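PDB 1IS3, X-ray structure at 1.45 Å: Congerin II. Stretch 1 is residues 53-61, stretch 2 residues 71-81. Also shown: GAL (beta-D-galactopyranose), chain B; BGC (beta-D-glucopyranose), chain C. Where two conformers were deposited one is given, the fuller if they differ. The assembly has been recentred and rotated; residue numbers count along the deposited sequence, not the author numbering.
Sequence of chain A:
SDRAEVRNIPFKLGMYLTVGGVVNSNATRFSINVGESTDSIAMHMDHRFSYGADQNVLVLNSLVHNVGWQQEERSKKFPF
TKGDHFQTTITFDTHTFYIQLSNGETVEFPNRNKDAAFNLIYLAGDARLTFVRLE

Stretch 1, residues 53-61: ADQNVLVLN
Stretch 2 (71-81) QEERSKKFPFT

Strand 57-61 and strand 73-75 run antiparallel, their directions 156° apart and their axes 4.7 Å apart at closest approach; loop precedes strand 57-61, which continues beyond Asn61, and loop lies on both sides of strand 73-75. CA-CA spacings fix the register: Leu60-Glu73 5.1 Å, Val59-Arg74 4.6 Å and Leu58-Ser75 5.0 Å.

Along stretch 2, the CA-to-CB bond of Gln71 (phi/psi -83/123) points away from stretch 1. Glu72 (-70/144; chi1 m, chi2 t) enters the sugar site, where OE2 accepts from O6 of GAL at 2.8 Å and, very short at 2.5 Å, from O3 of BGC. Asn61 (chi1 t) donates ND2 to the same GAL O6 at 2.8 Å, so both stretches grip one hydroxyl.

Glu73 (-120/140; chi1 m) pairs with Leu60 through two hydrogen bonds, Leu60 N to Glu73 O (2.8 Å) and Glu73 N to Leu60 O (2.9 Å). Its CB shares a sheet face with Leu58, Leu60 and Ser75, but the carboxylate leads away.

Arg74 (-122/147; m, t, t, chi4 -84°) forms the non-hydrogen-bonded pair with Val59 (chi1 t), whose CG2 lies over one guanidinium face, 3.7 Å from Arg74 NH1. Arg74 bridges two carboxylates, with NH2 shared between them, in salt bridges to Asp54 and Glu72: Arg74 NH1 meets Asp54 OD1 at 2.9 Å and Arg74 NH2 meets Asp54 OD2 at 3.1 Å, while Arg74 NE and NH2 each reach Glu72 OE1 at 2.9 Å.

Ser75 (-135/148; chi1 t) closes the ladder: Leu58 N to Ser75 O is 2.8 Å, Ser75 N to Leu58 O 2.9 Å. Its OG accepts Lys77 N at 3.1 Å, bracing the departing chain beyond Lys76 (-97/-9).

The CA-to-CB bond of Phe78 (-146/73; chi1 t, chi2 -105°) points toward stretch 1. Asn56 CA sits 3.6 Å from the Phe78 ring centroid, a CH-pi contact. Leu58 (m, t) extends CD2 to Phe78 CE2 (4.2 Å) and to CE2 of Phe80 (chi1 m) at 4.0 Å, an apolar cluster.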

ATOM      1  N   ALA A  53      -1.068 -31.425   8.797  1.00 22.06           N
ATOM      2  CA  ALA A  53      -0.266 -31.836   9.933  1.00 22.52           C
ATOM      3  C   ALA A  53       0.562 -30.698  10.489  1.00 22.32           C
ATOM      4  O   ALA A  53       1.297 -30.920  11.443  1.00 23.23           O
ATOM      5  CB  ALA A  53       0.733 -32.916   9.575  1.00 23.89           C
ATOM      6  N   ASP A  54       0.543 -29.499   9.903  1.00 20.25           N
ATOM      7  CA  ASP A  54       1.341 -28.374  10.367  1.00 19.13           C
ATOM      8  C   ASP A  54       0.662 -27.558  11.448  1.00 18.11           C
ATOM      9  O   ASP A  54      -0.469 -27.078  11.264  1.00 17.52           O
ATOM     10  CB  ASP A  54       1.652 -27.470   9.190  1.00 18.18           C
ATOM     11  CG  ASP A  54       2.687 -28.073   8.260  1.00 20.14           C
ATOM     12  OD1 ASP A  54       3.613 -28.705   8.765  1.00 21.58           O
ATOM     13  OD2 ASP A  54       2.602 -27.902   7.054  1.00 17.83           O
ATOM     14  N   GLN A  55       1.345 -27.400  12.583  1.00 18.50           N
ATOM     15  CA  GLN A  55       0.817 -26.620  13.704  1.00 18.42           C
ATOM     16  C   GLN A  55       1.975 -25.799  14.230  1.00 16.69           C
ATOM     17  O   GLN A  55       3.047 -26.324  14.558  1.00 16.68           O
ATOM     18  CB  GLN A  55       0.273 -27.527  14.826  1.00 21.88           C
ATOM     19  CG  GLN A  55      -1.009 -28.339  14.496  1.00 26.98           C
ATOM     20  CD  GLN A  55      -1.207 -29.468  15.506  1.00 31.11           C
ATOM     21  OE1 GLN A  55      -1.029 -29.243  16.718  1.00 33.70           O
ATOM     22  NE2 GLN A  55      -1.525 -30.706  15.107  1.00 31.93           N
ATOM     23  N   ASN A  56       1.762 -24.474  14.214  1.00 14.91           N
ATOM     24  CA  ASN A  56       2.700 -23.457  14.673  1.00 13.82           C
ATOM     25  C   ASN A  56       4.064 -23.561  13.973  1.00 13.69           C
ATOM     26  O   ASN A  56       5.164 -23.715  14.537  1.00 13.51           O
ATOM     27  CB  ASN A  56       2.860 -23.534  16.234  1.00 16.33           C
ATOM     28  CG  ASN A  56       1.502 -23.481  16.925  1.00 18.51           C
ATOM     29  OD1 ASN A  56       0.624 -22.670  16.612  1.00 20.93           O
ATOM     30  ND2 ASN A  56       1.198 -24.452  17.787  1.00 20.91           N
ATOM     31  N   VAL A  57       3.993 -23.428  12.642  1.00 12.18           N
ATOM     32  CA  VAL A  57       5.198 -23.475  11.810  1.00 11.60           C
ATOM     33  C   VAL A  57       5.089 -22.396  10.732  1.00 10.74           C
ATOM     34  O   VAL A  57       3.974 -22.005  10.328  1.00  9.84           O
ATOM     35  CB  VAL A  57       5.323 -24.951  11.218  1.00 12.74           C
ATOM     36  CG1 VAL A  57       4.137 -25.298  10.394  1.00 14.11           C
ATOM     37  CG2 VAL A  57       6.555 -25.074  10.334  1.00 15.52           C
ATOM     38  N   LEU A  58       6.256 -21.878  10.341  1.00  9.41           N
ATOM     39  CA  LEU A  58       6.333 -20.991   9.200  1.00 10.06           C
ATOM     40  C   LEU A  58       6.751 -21.820   7.997  1.00  9.30           C
ATOM     41  O   LEU A  58       7.640 -22.664   8.120  1.00  8.97           O
ATOM     42  CB  LEU A  58       7.371 -19.860   9.367  1.00 11.15           C
ATOM     43  CG  LEU A  58       7.065 -18.700  10.332  1.00 13.51           C
ATOM     44  CD1 LEU A  58       8.270 -17.732  10.311  1.00 13.29           C
ATOM     45  CD2 LEU A  58       5.794 -17.976   9.949  1.00 13.19           C
ATOM     46  N   VAL A  59       6.126 -21.619   6.845  1.00  8.46           N
ATOM     47  CA  VAL A  59       6.521 -22.315   5.632  1.00  9.10           C
ATOM     48  C   VAL A  59       6.798 -21.234   4.579  1.00 10.33           C
ATOM     49  O   VAL A  59       5.943 -20.356   4.334  1.00  9.83           O
ATOM     50  CB  VAL A  59       5.378 -23.259   5.172  1.00  9.78           C
ATOM     51  CG1 VAL A  59       5.721 -23.933   3.832  1.00 11.57           C
ATOM     52  CG2 VAL A  59       5.176 -24.350   6.239  1.00 10.92           C
ATOM     53  N   LEU A  60       7.982 -21.267   3.961  1.00  8.72           N
ATOM     54  CA  LEU A  60       8.372 -20.303   2.940  1.00  9.66           C
ATOM     55  C   LEU A  60       8.557 -20.981   1.580  1.00  8.83           C
ATOM     56  O   LEU A  60       9.081 -22.109   1.500  1.00  9.60           O
ATOM     57  CB  LEU A  60       9.673 -19.614   3.346  1.00 10.12           C
ATOM     58  CG  LEU A  60       9.476 -18.741   4.589  1.00 12.08           C
ATOM     59  CD1 LEU A  60       9.844 -19.546   5.829  1.00 14.41           C
ATOM     60  CD2 LEU A  60      10.305 -17.492   4.458  1.00 12.96           C
ATOM     61  N   ASN A  61       8.107 -20.332   0.509  1.00  7.89           N
ATOM     62  CA  ASN A  61       8.239 -20.905  -0.821  1.00  7.05           C
ATOM     63  C   ASN A  61       8.043 -19.860  -1.917  1.00  7.41           C
ATOM     64  O   ASN A  61       7.748 -18.697  -1.611  1.00  7.44           O
ATOM     65  CB  ASN A  61       7.213 -22.043  -0.983  1.00  7.94           C
ATOM     66  CG  ASN A  61       7.617 -23.160  -1.964  1.00  6.37           C
ATOM     67  OD1 ASN A  61       8.539 -23.028  -2.756  1.00  7.94           O
ATOM     68  ND2 ASN A  61       6.924 -24.280  -1.983  1.00  8.03           N
ATOM     69  N   GLN A  71      10.470 -25.574  -3.943  1.00 11.53           N
ATOM     70  CA  GLN A  71      10.860 -26.330  -2.762  1.00 13.55           C
ATOM     71  C   GLN A  71      10.549 -25.496  -1.500  1.00 12.64           C
ATOM     72  O   GLN A  71      11.015 -24.369  -1.346  1.00 11.53           O
ATOM     73  CB  GLN A  71      12.342 -26.621  -2.933  1.00 16.61           C
ATOM     74  CG  GLN A  71      12.990 -27.417  -1.821  1.00 26.42           C
ATOM     75  CD  GLN A  71      14.216 -26.765  -1.134  1.00 32.09           C
ATOM     76  OE1 GLN A  71      15.369 -26.795  -1.615  1.00 34.74           O
ATOM     77  NE2 GLN A  71      14.035 -26.183   0.066  1.00 35.18           N
ATOM     78  N   GLU A  72       9.754 -26.042  -0.584  1.00 12.56           N
ATOM     79  CA  GLU A  72       9.438 -25.399   0.708  1.00 13.50           C
ATOM     80  C   GLU A  72      10.614 -25.340   1.669  1.00 13.63           C
ATOM     81  O   GLU A  72      11.424 -26.285   1.728  1.00 13.84           O
ATOM     82  CB  GLU A  72       8.414 -26.115   1.559  1.00 15.22           C
ATOM     83  CG  GLU A  72       7.164 -26.411   0.838  1.00 17.72           C
ATOM     84  CD  GLU A  72       6.095 -27.013   1.727  1.00 17.75           C
ATOM     85  OE1 GLU A  72       6.373 -27.726   2.695  1.00 18.10           O
ATOM     86  OE2 GLU A  72       4.955 -26.745   1.403  1.00 17.79           O
ATOM     87  N   GLU A  73      10.710 -24.272   2.436  1.00 12.35           N
ATOM     88  CA  GLU A  73      11.653 -24.150   3.526  1.00 14.20           C
ATOM     89  C   GLU A  73      10.772 -23.937   4.724  1.00 13.67           C
ATOM     90  O   GLU A  73       9.708 -23.318   4.615  1.00 13.04           O
ATOM     91  CB  GLU A  73      12.568 -22.967   3.304  1.00 17.13           C
ATOM     92  CG  GLU A  73      13.586 -23.509   2.269  1.00 23.29           C
ATOM     93  CD  GLU A  73      14.820 -22.685   1.921  1.00 27.27           C
ATOM     94  OE1 GLU A  73      15.365 -22.881   0.813  1.00 30.62           O
ATOM     95  OE2 GLU A  73      15.233 -21.853   2.744  1.00 29.32           O
ATOM     96  N   ARG A  74      11.113 -24.544   5.853  1.00 13.07           N
ATOM     97  CA  ARG A  74      10.304 -24.426   7.069  1.00 14.46           C
ATOM     98  C   ARG A  74      11.042 -23.863   8.265  1.00 14.42           C
ATOM     99  O   ARG A  74      12.259 -24.039   8.371  1.00 14.00           O
ATOM    100  CB  ARG A  74       9.739 -25.778   7.456  1.00 16.16           C
ATOM    101  CG  ARG A  74       8.670 -26.198   6.457  0.50 16.98           C
ATOM    102  CD  ARG A  74       8.491 -27.703   6.301  0.50 18.36           C
ATOM    103  NE  ARG A  74       7.333 -27.997   5.457  0.50 17.89           N
ATOM    104  CZ  ARG A  74       6.102 -28.039   5.993  0.50 17.75           C
ATOM    105  NH1 ARG A  74       5.932 -27.820   7.302  0.50 17.50           N
ATOM    106  NH2 ARG A  74       5.032 -28.292   5.230  0.50 16.51           N
ATOM    107  N   SER A  75      10.352 -23.109   9.135  1.00 13.43           N
ATOM    108  CA  SER A  75      10.963 -22.607  10.329  1.00 12.47           C
ATOM    109  C   SER A  75       9.954 -22.854  11.418  1.00 13.49           C
ATOM    110  O   SER A  75       8.754 -22.714  11.313  1.00 13.68           O
ATOM    111  CB  SER A  75      11.256 -21.123  10.241  1.00 12.22           C
ATOM    112  OG  SER A  75      11.807 -20.654  11.458  1.00 11.69           O
ATOM    113  N   LYS A  76      10.566 -23.080  12.551  1.00 15.24           N
ATOM    114  CA  LYS A  76       9.953 -23.443  13.808  1.00 16.09           C
ATOM    115  C   LYS A  76       9.802 -22.157  14.636  1.00 15.30           C
ATOM    116  O   LYS A  76       9.208 -22.159  15.712  1.00 15.68           O
ATOM    117  CB  LYS A  76      10.920 -24.499  14.387  1.00 19.60           C
ATOM    118  CG  LYS A  76      12.470 -24.061  14.411  1.00 23.78           C
ATOM    119  CD  LYS A  76      13.349 -23.863  13.080  1.00 23.71           C
ATOM    120  CE  LYS A  76      14.320 -22.662  13.149  1.00 23.43           C
ATOM    121  NZ  LYS A  76      14.704 -22.099  11.854  1.00 23.59           N
ATOM    122  N   LYS A  77      10.366 -21.019  14.223  1.00 14.09           N
ATOM    123  CA  LYS A  77      10.242 -19.760  14.958  1.00 13.19           C
ATOM    124  C   LYS A  77       8.802 -19.318  14.820  1.00 14.02           C
ATOM    125  O   LYS A  77       8.375 -19.042  13.693  1.00 15.69           O
ATOM    126  CB  LYS A  77      11.151 -18.733  14.355  1.00 13.65           C
ATOM    127  CG  LYS A  77      12.573 -19.226  14.556  1.00 14.86           C
ATOM    128  CD  LYS A  77      13.528 -18.323  13.865  1.00 17.29           C
ATOM    129  CE  LYS A  77      14.891 -18.785  14.283  1.00 18.21           C
ATOM    130  NZ  LYS A  77      15.841 -17.901  13.657  1.00 21.54           N
ATOM    131  N   PHE A  78       8.019 -19.214  15.885  1.00 11.54           N
ATOM    132  CA  PHE A  78       6.635 -18.898  15.676  1.00 10.14           C
ATOM    133  C   PHE A  78       6.139 -18.045  16.831  1.00 10.86           C
ATOM    134  O   PHE A  78       5.339 -18.504  17.653  1.00 11.86           O
ATOM    135  CB  PHE A  78       5.849 -20.208  15.562  1.00 10.30           C
ATOM    136  CG  PHE A  78       4.509 -20.044  14.850  1.00 10.08           C
ATOM    137  CD1 PHE A  78       3.310 -20.054  15.578  1.00 11.54           C
ATOM    138  CD2 PHE A  78       4.486 -19.881  13.459  1.00 10.88           C
ATOM    139  CE1 PHE A  78       2.085 -19.902  14.907  1.00 10.92           C
ATOM    140  CE2 PHE A  78       3.266 -19.728  12.798  1.00 11.44           C
ATOM    141  CZ  PHE A  78       2.070 -19.739  13.520  1.00 11.33           C
ATOM    142  N   PRO A  79       6.512 -16.772  16.923  1.00 10.89           N
ATOM    143  CA  PRO A  79       6.052 -15.889  17.989  1.00 12.85           C
ATOM    144  C   PRO A  79       4.671 -15.291  17.640  1.00 13.30           C
ATOM    145  O   PRO A  79       4.507 -14.058  17.684  1.00 15.86           O
ATOM    146  CB  PRO A  79       7.198 -14.880  18.076  1.00 12.55           C
ATOM    147  CG  PRO A  79       7.537 -14.673  16.610  1.00 11.49           C
ATOM    148  CD  PRO A  79       7.533 -16.107  16.100  1.00 10.99           C
ATOM    149  N   PHE A  80       3.674 -16.075  17.266  1.00 11.83           N
ATOM    150  CA  PHE A  80       2.408 -15.532  16.821  1.00 10.23           C
ATOM    151  C   PHE A  80       1.329 -16.107  17.710  1.00 10.87           C
ATOM    152  O   PHE A  80       1.417 -17.290  18.063  1.00 11.74           O
ATOM    153  CB  PHE A  80       2.107 -15.935  15.359  1.00 10.67           C
ATOM    154  CG  PHE A  80       3.178 -15.443  14.410  1.00 11.07           C
ATOM    155  CD1 PHE A  80       3.172 -14.116  13.983  1.00 11.87           C
ATOM    156  CD2 PHE A  80       4.219 -16.295  14.032  1.00 10.54           C
ATOM    157  CE1 PHE A  80       4.231 -13.639  13.186  1.00 12.62           C
ATOM    158  CE2 PHE A  80       5.257 -15.812  13.245  1.00 10.48           C
ATOM    159  CZ  PHE A  80       5.274 -14.491  12.824  1.00 11.21           C
ATOM    160  N   THR A  81       0.326 -15.311  18.065  1.00  9.35           N
ATOM    161  CA  THR A  81      -0.807 -15.786  18.812  1.00  8.85           C
ATOM    162  C   THR A  81      -2.092 -15.371  18.108  1.00  8.31           C
ATOM    163  O   THR A  81      -2.217 -14.218  17.677  1.00  8.64           O
ATOM    164  CB  THR A  81      -0.759 -15.209  20.241  1.00 10.71           C
ATOM    165  OG1 THR A  81       0.440 -15.687  20.829  1.00 11.73           O
ATOM    166  CG2 THR A  81      -1.934 -15.647  21.107  1.00 10.85           C
TER
HETATM  167  C1  GAL B   2       0.929 -25.784   0.140  1.00 12.30           C
HETATM  168  C2  GAL B   2      -0.250 -24.828   0.275  1.00 10.57           C
HETATM  169  C3  GAL B   2       0.000 -23.549  -0.510  1.00 10.24           C
HETATM  170  C4  GAL B   2       1.343 -22.935  -0.104  1.00 10.26           C
HETATM  171  C5  GAL B   2       2.438 -23.981  -0.273  1.00 10.08           C
HETATM  172  C6  GAL B   2       3.792 -23.473   0.142  1.00 10.14           C
HETATM  173  O2  GAL B   2      -1.421 -25.456  -0.211  1.00 11.69           O
HETATM  174  O3  GAL B   2      -1.050 -22.628  -0.262  1.00 10.94           O
HETATM  175  O4  GAL B   2       1.305 -22.486   1.246  1.00  8.52           O
HETATM  176  O5  GAL B   2       2.148 -25.138   0.533  1.00 10.17           O
HETATM  177  O6  GAL B   2       4.790 -24.447  -0.103  1.00 11.57           O
HETATM  178  C2  BGC C   1       2.937 -29.728   1.974  1.00 18.77           C
HETATM  179  C3  BGC C   1       2.130 -28.443   2.154  1.00 17.10           C
HETATM  180  C4  BGC C   1       1.562 -28.010   0.806  1.00 16.64           C
HETATM  181  C5  BGC C   1       0.739 -29.159   0.197  1.00 20.00           C
HETATM  182  C6  BGC C   1       0.236 -28.843  -1.195  1.00 21.99           C
HETATM  183  C1  BGC C   1       2.037 -30.797   1.362  1.00 20.26           C
HETATM  184  O1  BGC C   1       2.772 -31.955   1.154  1.00 24.82           O
HETATM  185  O2  BGC C   1       3.432 -30.173   3.228  1.00 19.34           O
HETATM  186  O3  BGC C   1       2.955 -27.425   2.690  1.00 12.44           O
HETATM  187  O4  BGC C   1       0.718 -26.860   0.990  1.00 13.92           O
HETATM  188  O5  BGC C   1       1.547 -30.349   0.091  1.00 22.34           O
HETATM  189  O6  BGC C   1       1.314 -28.516  -2.062  1.00 25.65           O